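Local atomic coordinates of nitrate transport protein (Parabacteroides distasonis, PDB entry 3HN0), a protein that probably serves as the substrate-binding component of an ABC transporter, possibly for nitrate or a related small solute. Residues L149-P152 and F153-I156; G230-T233 and P234-E238. All blocks are in the same frame, centred on the assembly; numbering follows the deposited sequence.

Contact 1 of 2, residues L149-P152 and F153-I156; sequences LGEP and FLSI
E151 lies in the loop that carries strand 146-149 into helix 153-160 and reaches forward to S155, at the start of that helix. Its CG stands beside its own backbone N (chi1 -64°), and a second bend at chi2 folds the chain back over the first turn. From CB and CG the chain leads to CD, which lies 3.8 Å from L154 CB. The carboxylate then divides its work. E151 OE1 accepts from S155 OG at 2.5 Å, a very short bond. The same E151 OE1 takes S155 N, which comes from above the carboxylate plane. E151 OE2 lies 3.6 Å from L154 CD2 and forms a salt bridge with R239 of helix 234-240.

Two backbone bonds close the first turn. L154 N donates to G150 O, and I156 N donates to P152 O at 2.9 Å. P152 follows a cis peptide bond; its CD lies over one face of the F153 ring, 4.0 Å from F153 CD2. L149 CD2 meets F153 CB on the side toward helix 132-141. The buried carboxylate is thus gripped at both oxygens, and the nearby R239 and helix N-terminus would probably stabilise its negative charge.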
ATOM      1  N   LEU A 149       3.498  -7.442 -17.415  1.00 13.97           N
ATOM      2  CA  LEU A 149       4.682  -6.653 -17.812  1.00 12.73           C
ATOM      3  C   LEU A 149       5.023  -5.605 -16.765  1.00 12.93           C
ATOM      4  O   LEU A 149       4.164  -5.102 -16.084  1.00 14.07           O
ATOM      5  CB  LEU A 149       4.446  -5.926 -19.154  1.00 12.74           C
ATOM      6  CG  LEU A 149       4.395  -6.768 -20.417  1.00 14.47           C
ATOM      7  CD1 LEU A 149       3.935  -5.889 -21.620  1.00 11.69           C
ATOM      8  CD2 LEU A 149       5.679  -7.470 -20.758  1.00 14.70           C
ATOM      9  N   GLY A 150       6.297  -5.223 -16.746  1.00 14.30           N
ATOM     10  CA  GLY A 150       6.790  -4.030 -16.052  1.00 15.89           C
ATOM     11  C   GLY A 150       7.475  -3.111 -17.059  1.00 14.47           C
ATOM     12  O   GLY A 150       7.560  -3.423 -18.236  1.00 14.75           O
ATOM     13  N   GLU A 151       7.957  -1.971 -16.586  1.00 13.59           N
ATOM     14  CA  GLU A 151       8.508  -0.943 -17.446  1.00 14.02           C
ATOM     15  C   GLU A 151       9.921  -1.273 -17.854  1.00 15.38           C
ATOM     16  O   GLU A 151      10.615  -1.859 -17.074  1.00 16.45           O
ATOM     17  CB  GLU A 151       8.463   0.369 -16.708  1.00 14.20           C
ATOM     18  CG  GLU A 151       7.020   0.826 -16.415  1.00 13.99           C
ATOM     19  CD  GLU A 151       6.278   1.252 -17.652  1.00 17.49           C
ATOM     20  OE1 GLU A 151       6.825   1.213 -18.793  1.00 17.90           O
ATOM     21  OE2 GLU A 151       5.125   1.629 -17.495  1.00 14.27           O
ATOM     22  N   PRO A 152      10.358  -0.853 -19.058  1.00 15.51           N
ATOM     23  CA  PRO A 152       9.723  -0.018 -20.071  1.00 15.73           C
ATOM     24  C   PRO A 152       8.823  -0.809 -21.028  1.00 13.84           C
ATOM     25  O   PRO A 152       8.081  -0.213 -21.857  1.00 13.17           O
ATOM     26  CB  PRO A 152      10.931   0.535 -20.833  1.00 16.69           C
ATOM     27  CG  PRO A 152      11.889  -0.513 -20.766  1.00 15.85           C
ATOM     28  CD  PRO A 152      11.744  -1.202 -19.460  1.00 17.89           C
ATOM     29  N   PHE A 153       8.835  -2.128 -20.889  1.00 13.27           N
ATOM     30  CA  PHE A 153       8.143  -3.010 -21.852  1.00 13.25           C
ATOM     31  C   PHE A 153       6.640  -2.709 -21.847  1.00 10.84           C
ATOM     32  O   PHE A 153       5.963  -2.748 -22.881  1.00 12.14           O
ATOM     33  CB  PHE A 153       8.363  -4.452 -21.433  1.00 17.10           C
ATOM     34  CG  PHE A 153       9.789  -4.809 -21.343  1.00 17.82           C
ATOM     35  CD1 PHE A 153      10.520  -4.985 -22.507  1.00 19.72           C
ATOM     36  CD2 PHE A 153      10.436  -4.941 -20.069  1.00 20.26           C
ATOM     37  CE1 PHE A 153      11.878  -5.321 -22.449  1.00 21.71           C
ATOM     38  CE2 PHE A 153      11.786  -5.259 -20.013  1.00 27.22           C
ATOM     39  CZ  PHE A 153      12.513  -5.431 -21.216  1.00 26.23           C
ATOM     40  N   LEU A 154       6.121  -2.474 -20.656  1.00 11.89           N
ATOM     41  CA  LEU A 154       4.715  -2.095 -20.473  1.00 11.71           C
ATOM     42  C   LEU A 154       4.355  -0.888 -21.345  1.00 12.11           C
ATOM     43  O   LEU A 154       3.390  -0.905 -22.099  1.00 10.50           O
ATOM     44  CB  LEU A 154       4.455  -1.773 -19.011  1.00 12.12           C
ATOM     45  CG  LEU A 154       3.043  -1.343 -18.578  1.00 10.80           C
ATOM     46  CD1 LEU A 154       1.973  -2.311 -19.061  1.00 10.48           C
ATOM     47  CD2 LEU A 154       2.974  -1.182 -16.993  1.00 13.83           C
ATOM     48  N   SER A 155       5.147   0.171 -21.211  1.00 11.36           N
ATOM     49  CA  SER A 155       4.925   1.410 -21.966  1.00 11.65           C
ATOM     50  C   SER A 155       5.030   1.185 -23.467  1.00 11.24           C
ATOM     51  O   SER A 155       4.222   1.708 -24.261  1.00 10.94           O
ATOM     52  CB  SER A 155       5.940   2.481 -21.537  1.00 16.31           C
ATOM     53  OG  SER A 155       5.686   2.897 -20.206  1.00 15.55           O
ATOM     54  N   ILE A 156       6.028   0.406 -23.847  1.00 11.08           N
ATOM     55  CA  ILE A 156       6.256   0.104 -25.292  1.00 11.48           C
ATOM     56  C   ILE A 156       5.055  -0.670 -25.874  1.00  8.95           C
ATOM     57  O   ILE A 156       4.564  -0.366 -26.973  1.00  9.17           O
ATOM     58  CB  ILE A 156       7.560  -0.698 -25.455  1.00 12.61           C
ATOM     59  CG1 ILE A 156       8.753   0.186 -25.083  1.00 14.29           C
ATOM     60  CG2 ILE A 156       7.686  -1.305 -26.891  1.00 13.85           C
ATOM     61  CD1 ILE A 156      10.040  -0.608 -24.900  1.00 14.66           C
TER

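Contact 2 of 2, residues G230-T233 and P234-E238; sequences GALT and PKSIE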
ATOM      1  N   GLY A 230      12.104   7.856 -26.259  1.00 14.43           N
ATOM      2  CA  GLY A 230      10.647   7.678 -26.285  1.00 16.93           C
ATOM      3  C   GLY A 230      10.115   6.392 -25.651  1.00 15.55           C
ATOM      4  O   GLY A 230       8.896   6.233 -25.561  1.00 18.88           O
ATOM      5  N   ALA A 231      10.987   5.496 -25.164  1.00 13.43           N
ATOM      6  CA  ALA A 231      10.509   4.286 -24.501  1.00 14.05           C
ATOM      7  C   ALA A 231       9.717   4.592 -23.195  1.00 15.97           C
ATOM      8  O   ALA A 231       8.629   4.063 -22.966  1.00 17.24           O
ATOM      9  CB  ALA A 231      11.670   3.347 -24.225  1.00 16.53           C
ATOM     10  N   LEU A 232      10.260   5.467 -22.359  1.00 14.84           N
ATOM     11  CA  LEU A 232       9.598   5.902 -21.147  1.00 14.59           C
ATOM     12  C   LEU A 232       8.905   7.249 -21.351  1.00 13.33           C
ATOM     13  O   LEU A 232       9.399   8.126 -22.104  1.00 13.12           O
ATOM     14  CB  LEU A 232      10.595   6.066 -20.023  1.00 12.84           C
ATOM     15  CG  LEU A 232      11.376   4.864 -19.477  1.00 17.39           C
ATOM     16  CD1 LEU A 232      12.359   5.383 -18.454  1.00 18.73           C
ATOM     17  CD2 LEU A 232      10.438   3.870 -18.831  1.00 15.97           C
ATOM     18  N   THR A 233       7.784   7.418 -20.637  1.00 14.68           N
ATOM     19  CA  THR A 233       7.093   8.681 -20.521  1.00 15.51           C
ATOM     20  C   THR A 233       6.875   8.968 -19.008  1.00 14.81           C
ATOM     21  O   THR A 233       7.129   8.094 -18.168  1.00 12.98           O
ATOM     22  CB  THR A 233       5.711   8.642 -21.222  1.00 15.52           C
ATOM     23  OG1 THR A 233       4.823   7.823 -20.457  1.00 19.97           O
ATOM     24  CG2 THR A 233       5.834   8.160 -22.662  1.00 20.08           C
ATOM     25  N   PRO A 234       6.459  10.188 -18.655  1.00 15.14           N
ATOM     26  CA  PRO A 234       6.179  10.414 -17.237  1.00 16.29           C
ATOM     27  C   PRO A 234       5.181   9.435 -16.647  1.00 16.44           C
ATOM     28  O   PRO A 234       5.331   9.074 -15.496  1.00 11.62           O
ATOM     29  CB  PRO A 234       5.686  11.869 -17.204  1.00 16.43           C
ATOM     30  CG  PRO A 234       6.451  12.482 -18.323  1.00 13.37           C
ATOM     31  CD  PRO A 234       6.472  11.458 -19.399  1.00 16.98           C
ATOM     32  N   LYS A 235       4.209   8.945 -17.425  1.00 13.80           N
ATOM     33  CA  LYS A 235       3.304   7.908 -16.896  1.00 15.48           C
ATOM     34  C   LYS A 235       4.020   6.604 -16.556  1.00 12.61           C
ATOM     35  O   LYS A 235       3.697   5.954 -15.584  1.00 13.43           O
ATOM     36  CB  LYS A 235       2.138   7.649 -17.835  1.00 18.16           C
ATOM     37  CG  LYS A 235       1.060   8.722 -17.734  1.00 28.51           C
ATOM     38  CD  LYS A 235      -0.170   8.313 -18.539  1.00 37.83           C
ATOM     39  CE  LYS A 235      -1.008   9.515 -19.000  1.00 45.20           C
ATOM     40  NZ  LYS A 235      -1.397  10.394 -17.868  1.00 40.59           N
ATOM     41  N   SER A 236       5.069   6.275 -17.312  1.00 14.23           N
ATOM     42  CA  SER A 236       5.884   5.096 -17.051  1.00 12.85           C
ATOM     43  C   SER A 236       6.531   5.256 -15.676  1.00 12.68           C
ATOM     44  O   SER A 236       6.528   4.349 -14.871  1.00 12.66           O
ATOM     45  CB  SER A 236       7.002   4.942 -18.094  1.00 15.40           C
ATOM     46  OG  SER A 236       6.532   5.135 -19.434  1.00 13.46           O
ATOM     47  N   ILE A 237       7.091   6.424 -15.434  1.00 11.12           N
ATOM     48  CA  ILE A 237       7.722   6.678 -14.120  1.00  9.88           C
ATOM     49  C   ILE A 237       6.716   6.570 -12.990  1.00 12.22           C
ATOM     50  O   ILE A 237       6.974   5.905 -11.990  1.00 12.13           O
ATOM     51  CB  ILE A 237       8.463   8.004 -14.124  1.00 12.90           C
ATOM     52  CG1 ILE A 237       9.694   7.849 -15.022  1.00 17.00           C
ATOM     53  CG2 ILE A 237       8.878   8.386 -12.694  1.00 16.08           C
ATOM     54  CD1 ILE A 237      10.629   9.046 -15.001  1.00 16.58           C
ATOM     55  N   GLU A 238       5.512   7.137 -13.199  1.00 11.31           N
ATOM     56  CA  GLU A 238       4.452   7.030 -12.203  1.00 12.97           C
ATOM     57  C   GLU A 238       4.126   5.587 -11.850  1.00 12.16           C
ATOM     58  O   GLU A 238       3.988   5.234 -10.659  1.00 13.27           O
ATOM     59  CB  GLU A 238       3.156   7.746 -12.620  1.00 15.55           C
ATOM     60  CG  GLU A 238       3.165   9.256 -12.566  1.00 25.09           C
ATOM     61  CD  GLU A 238       1.998   9.891 -13.386  1.00 36.97           C
ATOM     62  OE1 GLU A 238       0.925   9.236 -13.614  1.00 31.13           O
ATOM     63  OE2 GLU A 238       2.178  11.051 -13.804  1.00 42.63           O
TER
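The backbone runs extended through L232 and T233 and then turns into helix 234-240, where I237 N donates to T233 O at 3.2 Å. S236 N also points to T233 O, but that bond is weak and bent.

S236 turns its hydroxyl back to T233, while the T233 hydroxyl reaches forward to K235. S236 OG sits beside its own backbone N (chi1 -46°), which carries it back to T233. There it accepts from T233 N at 2.9 Å, and the bond is almost straight, with an N-H...O angle of 173°. T233 OG1 lies between its own backbone N and carbonyl carbon (chi1 71°). From there it accepts from K235 N at 3.3 Å, a weak, strongly bent bond. The two hydroxyls, T233 OG1 and S236 OG, are 3.3 Å apart. S236 OG has a further partner in S155 OG, so this buried hydroxyl links two parts of the chain.

L232 closes the apolar side. Its CD2 rests 3.7 Å from S236 CB, and its side chain also meets I18, P152 and F227. P234 opens the helix and packs on K215 and I218 of helix 214-223. I237 leans on I218 as well and on I18, while the K235 chain leads away from the contact. Replacing the serine at S236 by alanine removes the hydroxyl, and T233 N would probably be left without its acceptor and S155 OG without this partner.

T233 is the N-cap and forms a capping box with S236. The S236 half is firm, and the T233 hydroxyl contributes only a weak bond, to K235 N. The motif closes the N-terminal end of a helix, here helix 234-240.

How the contacts relate
Contact 1 and contact 2 each cover the entry to a helix, and the two helix starts meet directly. Their centres are about 9 Å apart, on the same side of the chain's centre. The polar join is S155 OG to S236 OG at 2.5 Å, a probable hydrogen bond. It couples the E151 carboxylate to the capping box, and R239 adds a charged tie from helix 234-240 back to 149-152. Beside it P152 CB lies 3.9 Å from L232 CD2, an apolar contact, and S155 CB lies 3.4 Å from the carbonyl oxygen A231 O. Residues 149-156 and 230-238, far apart in sequence, are thus joined at their helix starts.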